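Local coordinates for enterobactin synthetase component F-related protein (Vibrio cholerae serotype O1, PDB 4OXI), which probably activates glycine with ATP as glycyl-adenylate, acting as the adenylation enzyme of a lipopolysaccharide modification pathway that gives antimicrobial peptide resistance, at residues E138-T143 with K228-I232; L127-A131 with L535-F539. All blocks are in the same frame, centred on the assembly; numbering follows the deposited sequence.

Contact 1: residues E138-T143 with K228-I232; sequences ETLIAT and KPKRI
The glycine-rich phosphate-binding loop of adenylate-forming enzymes ends in the Lys228-Pro229-Lys230 sequence, and just beyond it Arg231 is clasped by Glu138 in the second half of helix 133-142. The grip is two-pronged and end-on: Arg231 NH2 donates to Glu138 OE1 at 2.8 Å, and Arg231 NH1 to Glu138 OE2 at 3.0 Å. Each oxygen offers the lone pair on the side of its twin, yet the carboxylate and guanidinium planes are turned 32° apart, and neither bond is straight. A bend at chi2 (-80°) brings the Glu138 carboxylate round, while the Arg231 chain folds at chi3 (-73°) to meet it from the opposite direction. Ala142, one helical turn after Glu138, sets its CB over the centre of one guanidinium face, 3.4 Å from Arg231 CZ; the backbone carbon of Pro229 lies farther off on the other face, offset toward the rim. Lys228 crosses Glu138 at about a right angle and adds a longer salt bridge, with NZ 3.5 Å from Glu138 OE1. Near the helix end, the methyl CG2 of Thr143 packs on Arg231 CD at 3.9 Å. Thr143 OG1 also turns back to donate to Thr139 O at 2.8 Å, and this carbonyl takes the Thr143 backbone N from the opposite face of its plane. The hydroxyl of Thr139 hydrogen-bonds to the side chain of Gln221 and the backbone O of Gln135, and Gln221 also makes a weak bond with Arg231 NH1. The side chain of Arg231 lies about 13 Å from the bound glycyl-adenosine-5'-phosphate. One carboxylate thus faces two cations, which would favour its ionised form; it probably offsets much of the buried guanidinium's charge, and the paired bonds fix that group's rotation.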
loop_
_atom_site.group_PDB
_atom_site.type_symbol
_atom_site.label_atom_id
_atom_site.label_comp_id
_atom_site.label_asym_id
_atom_site.label_seq_id
_atom_site.Cartn_x
_atom_site.Cartn_y
_atom_site.Cartn_z
ATOM N N GLU A 138 15.923 12.124 1.182
ATOM C CA GLU A 138 14.784 13.041 1.219
ATOM C C GLU A 138 13.698 12.499 2.151
ATOM O O GLU A 138 13.099 13.248 2.929
ATOM C CB GLU A 138 14.240 13.291 -0.199
ATOM C CG GLU A 138 13.253 14.482 -0.329
ATOM C CD GLU A 138 11.801 14.164 0.116
ATOM O OE1 GLU A 138 11.052 15.123 0.461
ATOM O OE2 GLU A 138 11.396 12.965 0.099
ATOM N N THR A 139 13.470 11.191 2.101
ATOM C CA THR A 139 12.464 10.565 2.960
ATOM C C THR A 139 12.819 10.633 4.449
ATOM O O THR A 139 11.975 10.999 5.270
ATOM C CB THR A 139 12.239 9.101 2.571
ATOM O OG1 THR A 139 11.724 9.049 1.237
ATOM C CG2 THR A 139 11.249 8.435 3.530
ATOM N N LEU A 140 14.059 10.286 4.792
ATOM C CA LEU A 140 14.524 10.351 6.182
ATOM C C LEU A 140 14.418 11.767 6.733
ATOM O O LEU A 140 14.065 11.983 7.903
ATOM C CB LEU A 140 15.979 9.885 6.275
ATOM C CG LEU A 140 16.246 8.443 5.842
ATOM C CD1 LEU A 140 17.720 8.132 5.966
ATOM C CD2 LEU A 140 15.427 7.469 6.690
ATOM N N ILE A 141 14.725 12.737 5.884
ATOM C CA ILE A 141 14.650 14.127 6.298
ATOM C C ILE A 141 13.193 14.539 6.497
ATOM O O ILE A 141 12.834 15.067 7.547
ATOM C CB ILE A 141 15.338 15.052 5.291
ATOM C CG1 ILE A 141 16.853 14.997 5.486
ATOM C CG2 ILE A 141 14.866 16.477 5.484
ATOM C CD1 ILE A 141 17.636 15.516 4.277
ATOM N N ALA A 142 12.354 14.278 5.502
ATOM C CA ALA A 142 10.948 14.667 5.593
ATOM C C ALA A 142 10.236 14.023 6.792
ATOM O O ALA A 142 9.366 14.645 7.406
ATOM C CB ALA A 142 10.218 14.341 4.298
ATOM N N THR A 143 10.608 12.789 7.127
ATOM C CA THR A 143 9.961 12.095 8.233
ATOM C C THR A 143 10.761 12.174 9.542
ATOM O O THR A 143 10.412 11.502 10.516
ATOM C CB THR A 143 9.707 10.617 7.898
ATOM O OG1 THR A 143 10.957 9.967 7.659
ATOM C CG2 THR A 143 8.845 10.481 6.657
ATOM N N LYS A 228 7.798 16.346 -5.690
ATOM C CA LYS A 228 7.917 16.221 -4.244
ATOM C C LYS A 228 6.837 15.260 -3.748
ATOM O O LYS A 228 5.644 15.486 -3.960
ATOM C CB LYS A 228 7.772 17.579 -3.562
ATOM C CG LYS A 228 8.034 17.522 -2.069
ATOM C CD LYS A 228 7.841 18.883 -1.416
ATOM C CE LYS A 228 7.862 18.760 0.098
ATOM N NZ LYS A 228 9.047 17.976 0.560
ATOM N N PRO A 229 7.253 14.167 -3.108
ATOM C CA PRO A 229 6.275 13.176 -2.651
ATOM C C PRO A 229 5.331 13.751 -1.598
ATOM O O PRO A 229 5.741 14.574 -0.770
ATOM C CB PRO A 229 7.151 12.086 -2.022
ATOM C CG PRO A 229 8.505 12.266 -2.649
ATOM C CD PRO A 229 8.639 13.748 -2.847
ATOM N N LYS A 230 4.072 13.331 -1.653
ATOM C CA LYS A 230 3.141 13.605 -0.580
ATOM C C LYS A 230 3.342 12.489 0.417
ATOM O O LYS A 230 3.577 11.335 0.031
ATOM C CB LYS A 230 1.707 13.564 -1.091
ATOM C CG LYS A 230 1.350 14.692 -2.049
ATOM C CD LYS A 230 -0.059 14.493 -2.604
ATOM C CE LYS A 230 -0.458 15.645 -3.512
ATOM N NZ LYS A 230 -1.858 15.455 -4.000
ATOM N N ARG A 231 3.271 12.817 1.698
ATOM C CA ARG A 231 3.356 11.790 2.715
ATOM C C ARG A 231 2.099 11.663 3.551
ATOM O O ARG A 231 1.442 12.656 3.891
ATOM C CB ARG A 231 4.597 11.979 3.567
ATOM C CG ARG A 231 5.734 11.133 3.008
ATOM C CD ARG A 231 7.057 11.633 3.430
ATOM N NE ARG A 231 7.393 12.859 2.731
ATOM C CZ ARG A 231 8.327 12.940 1.791
ATOM N NH1 ARG A 231 9.010 11.850 1.434
ATOM N NH2 ARG A 231 8.571 14.113 1.215
ATOM N N ILE A 232 1.761 10.419 3.859
ATOM C CA ILE A 232 0.499 10.110 4.493
ATOM C C ILE A 232 0.787 9.300 5.742
ATOM O O ILE A 232 1.247 8.152 5.662
ATOM C CB ILE A 232 -0.364 9.291 3.539
ATOM C CG1 ILE A 232 -0.720 10.132 2.310
ATOM C CG2 ILE A 232 -1.614 8.796 4.227
ATOM C CD1 ILE A 232 -1.283 9.305 1.170
#

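Contact 2: residues L127-A131 with L535-F539; sequences LNARA and LNPTF
The guanidinium of Arg130 packs against the pyrrolidine of Pro537, which lies over one of its faces with CG above the centre and CB 3.4 Å from Arg130 NH2; a bend at chi3 (-65°) lays the group there. Among the direct polar approaches, Thr538 OG1 lies at the guanidinium edge, in plane, 3.0 Å from Arg130 NH1, and Asn536 OD1 approaches the same NH1 obliquely at 3.2 Å. One water bridges the segments, donating to Asn128 OD1 at 3.0 Å and accepting from Arg130 NE and Asn536 ND2; the two amides are turned 68° apart. Within each segment an Asx turn fixes the asparagine. Asn128 OD1 takes the backbone N of Arg130 on an in-plane lone pair at 2.9 Å, inside the type I turn 128-131, and Asn536 OD1 takes both N and OG1 of Thr538, each at 3.0 Å. Small, water-bridged and at the surface, the arrangement is that of an interface between the large N-terminal and small C-terminal domains of adenylate-forming enzymes, a family in which these domains reorient during catalysis.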
loop_
_atom_site.group_PDB
_atom_site.type_symbol
_atom_site.label_atom_id
_atom_site.label_comp_id
_atom_site.label_asym_id
_atom_site.label_seq_id
_atom_site.Cartn_x
_atom_site.Cartn_y
_atom_site.Cartn_z
ATOM N N LEU A 127 10.728 1.838 2.880
ATOM C CA LEU A 127 11.445 2.531 1.811
ATOM C C LEU A 127 11.323 1.726 0.519
ATOM O O LEU A 127 11.407 0.495 0.541
ATOM C CB LEU A 127 12.924 2.669 2.194
ATOM C CG LEU A 127 13.220 3.412 3.492
ATOM C CD1 LEU A 127 14.702 3.336 3.877
ATOM C CD2 LEU A 127 12.776 4.870 3.371
ATOM N N ASN A 128 11.129 2.397 -0.613
ATOM C CA ASN A 128 10.948 1.671 -1.872
ATOM C C ASN A 128 12.187 0.859 -2.232
ATOM O O ASN A 128 13.311 1.338 -2.070
ATOM C CB ASN A 128 10.601 2.641 -2.999
ATOM C CG ASN A 128 10.022 1.938 -4.204
ATOM O OD1 ASN A 128 10.720 1.193 -4.900
ATOM N ND2 ASN A 128 8.738 2.159 -4.453
ATOM N N ALA A 129 11.989 -0.364 -2.723
ATOM C CA ALA A 129 13.112 -1.249 -3.073
ATOM C C ALA A 129 13.996 -0.650 -4.161
ATOM O O ALA A 129 15.168 -1.005 -4.288
ATOM C CB ALA A 129 12.607 -2.637 -3.517
ATOM N N ARG A 130 13.435 0.260 -4.946
ATOM C CA ARG A 130 14.207 0.884 -6.017
ATOM C C ARG A 130 14.395 2.392 -5.839
ATOM O O ARG A 130 14.680 3.105 -6.787
ATOM C CB ARG A 130 13.597 0.520 -7.378
ATOM C CG ARG A 130 13.602 -1.006 -7.569
ATOM C CD ARG A 130 13.259 -1.451 -8.968
ATOM N NE ARG A 130 11.888 -1.101 -9.306
ATOM C CZ ARG A 130 11.336 -1.306 -10.500
ATOM N NH1 ARG A 130 10.068 -0.944 -10.712
ATOM N NH2 ARG A 130 12.049 -1.865 -11.482
ATOM N N ALA A 131 14.235 2.875 -4.613
ATOM C CA ALA A 131 14.562 4.263 -4.321
ATOM C C ALA A 131 16.068 4.441 -4.369
ATOM O O ALA A 131 16.839 3.572 -3.925
ATOM C CB ALA A 131 14.038 4.669 -2.956
ATOM N N LEU A 535 12.673 9.147 -11.176
ATOM C CA LEU A 535 11.419 8.413 -11.182
ATOM C C LEU A 535 11.707 6.945 -10.896
ATOM O O LEU A 535 12.756 6.418 -11.278
ATOM C CB LEU A 535 10.730 8.502 -12.554
ATOM C CG LEU A 535 10.125 9.821 -13.036
ATOM C CD1 LEU A 535 9.613 9.666 -14.454
ATOM C CD2 LEU A 535 9.006 10.256 -12.109
ATOM N N ASN A 536 10.765 6.284 -10.240
ATOM C CA ASN A 536 10.766 4.832 -10.179
ATOM C C ASN A 536 10.692 4.268 -11.602
ATOM O O ASN A 536 9.926 4.776 -12.419
ATOM C CB ASN A 536 9.560 4.377 -9.359
ATOM C CG ASN A 536 9.552 2.884 -9.101
ATOM O OD1 ASN A 536 9.203 2.083 -9.982
ATOM N ND2 ASN A 536 9.928 2.498 -7.883
ATOM N N PRO A 537 11.483 3.217 -11.899
ATOM C CA PRO A 537 11.564 2.573 -13.226
ATOM C C PRO A 537 10.198 2.292 -13.858
ATOM O O PRO A 537 10.046 2.360 -15.079
ATOM C CB PRO A 537 12.261 1.243 -12.926
ATOM C CG PRO A 537 13.132 1.546 -11.745
ATOM C CD PRO A 537 12.399 2.588 -10.926
ATOM N N THR A 538 9.218 1.978 -13.021
ATOM C CA THR A 538 7.879 1.665 -13.496
ATOM C C THR A 538 7.299 2.854 -14.253
ATOM O O THR A 538 6.600 2.681 -15.253
ATOM C CB THR A 538 6.951 1.333 -12.318
ATOM O OG1 THR A 538 7.486 0.216 -11.604
ATOM C CG2 THR A 538 5.537 1.011 -12.802
ATOM N N PHE A 539 7.620 4.054 -13.776
ATOM C CA PHE A 539 7.042 5.272 -14.307
ATOM C C PHE A 539 7.872 5.886 -15.440
ATOM O O PHE A 539 7.378 6.756 -16.164
ATOM C CB PHE A 539 6.844 6.275 -13.171
ATOM C CG PHE A 539 6.049 5.723 -12.013
ATOM C CD1 PHE A 539 4.974 4.859 -12.233
ATOM C CD2 PHE A 539 6.384 6.053 -10.704
ATOM C CE1 PHE A 539 4.244 4.339 -11.156
ATOM C CE2 PHE A 539 5.663 5.533 -9.620
ATOM C CZ PHE A 539 4.592 4.679 -9.846
HETATM O O HOH W 1 9.780 -0.515 -7.146
#

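Overall arrangement
From the N terminus, the chain leaves strand 123-126 through 127-131, the first half of contact 2, and a few residues later runs through helix 133-142 into 138-143, the first half of contact 1. Contact 1 closes when strand 230-235 begins, 85 residues on, binding this helix to the end of the phosphate-binding loop. Contact 2 closes only at 535-539, beyond helix 524-531, so the shorter closure sits wholly within the longer one. Their centres lie 14 Å apart, and they touch where Thr139 CG2 packs 3.9 Å from Leu127 CD2. Contact 1 is internal to the large domain; contact 2 joins that domain to the C-terminal one.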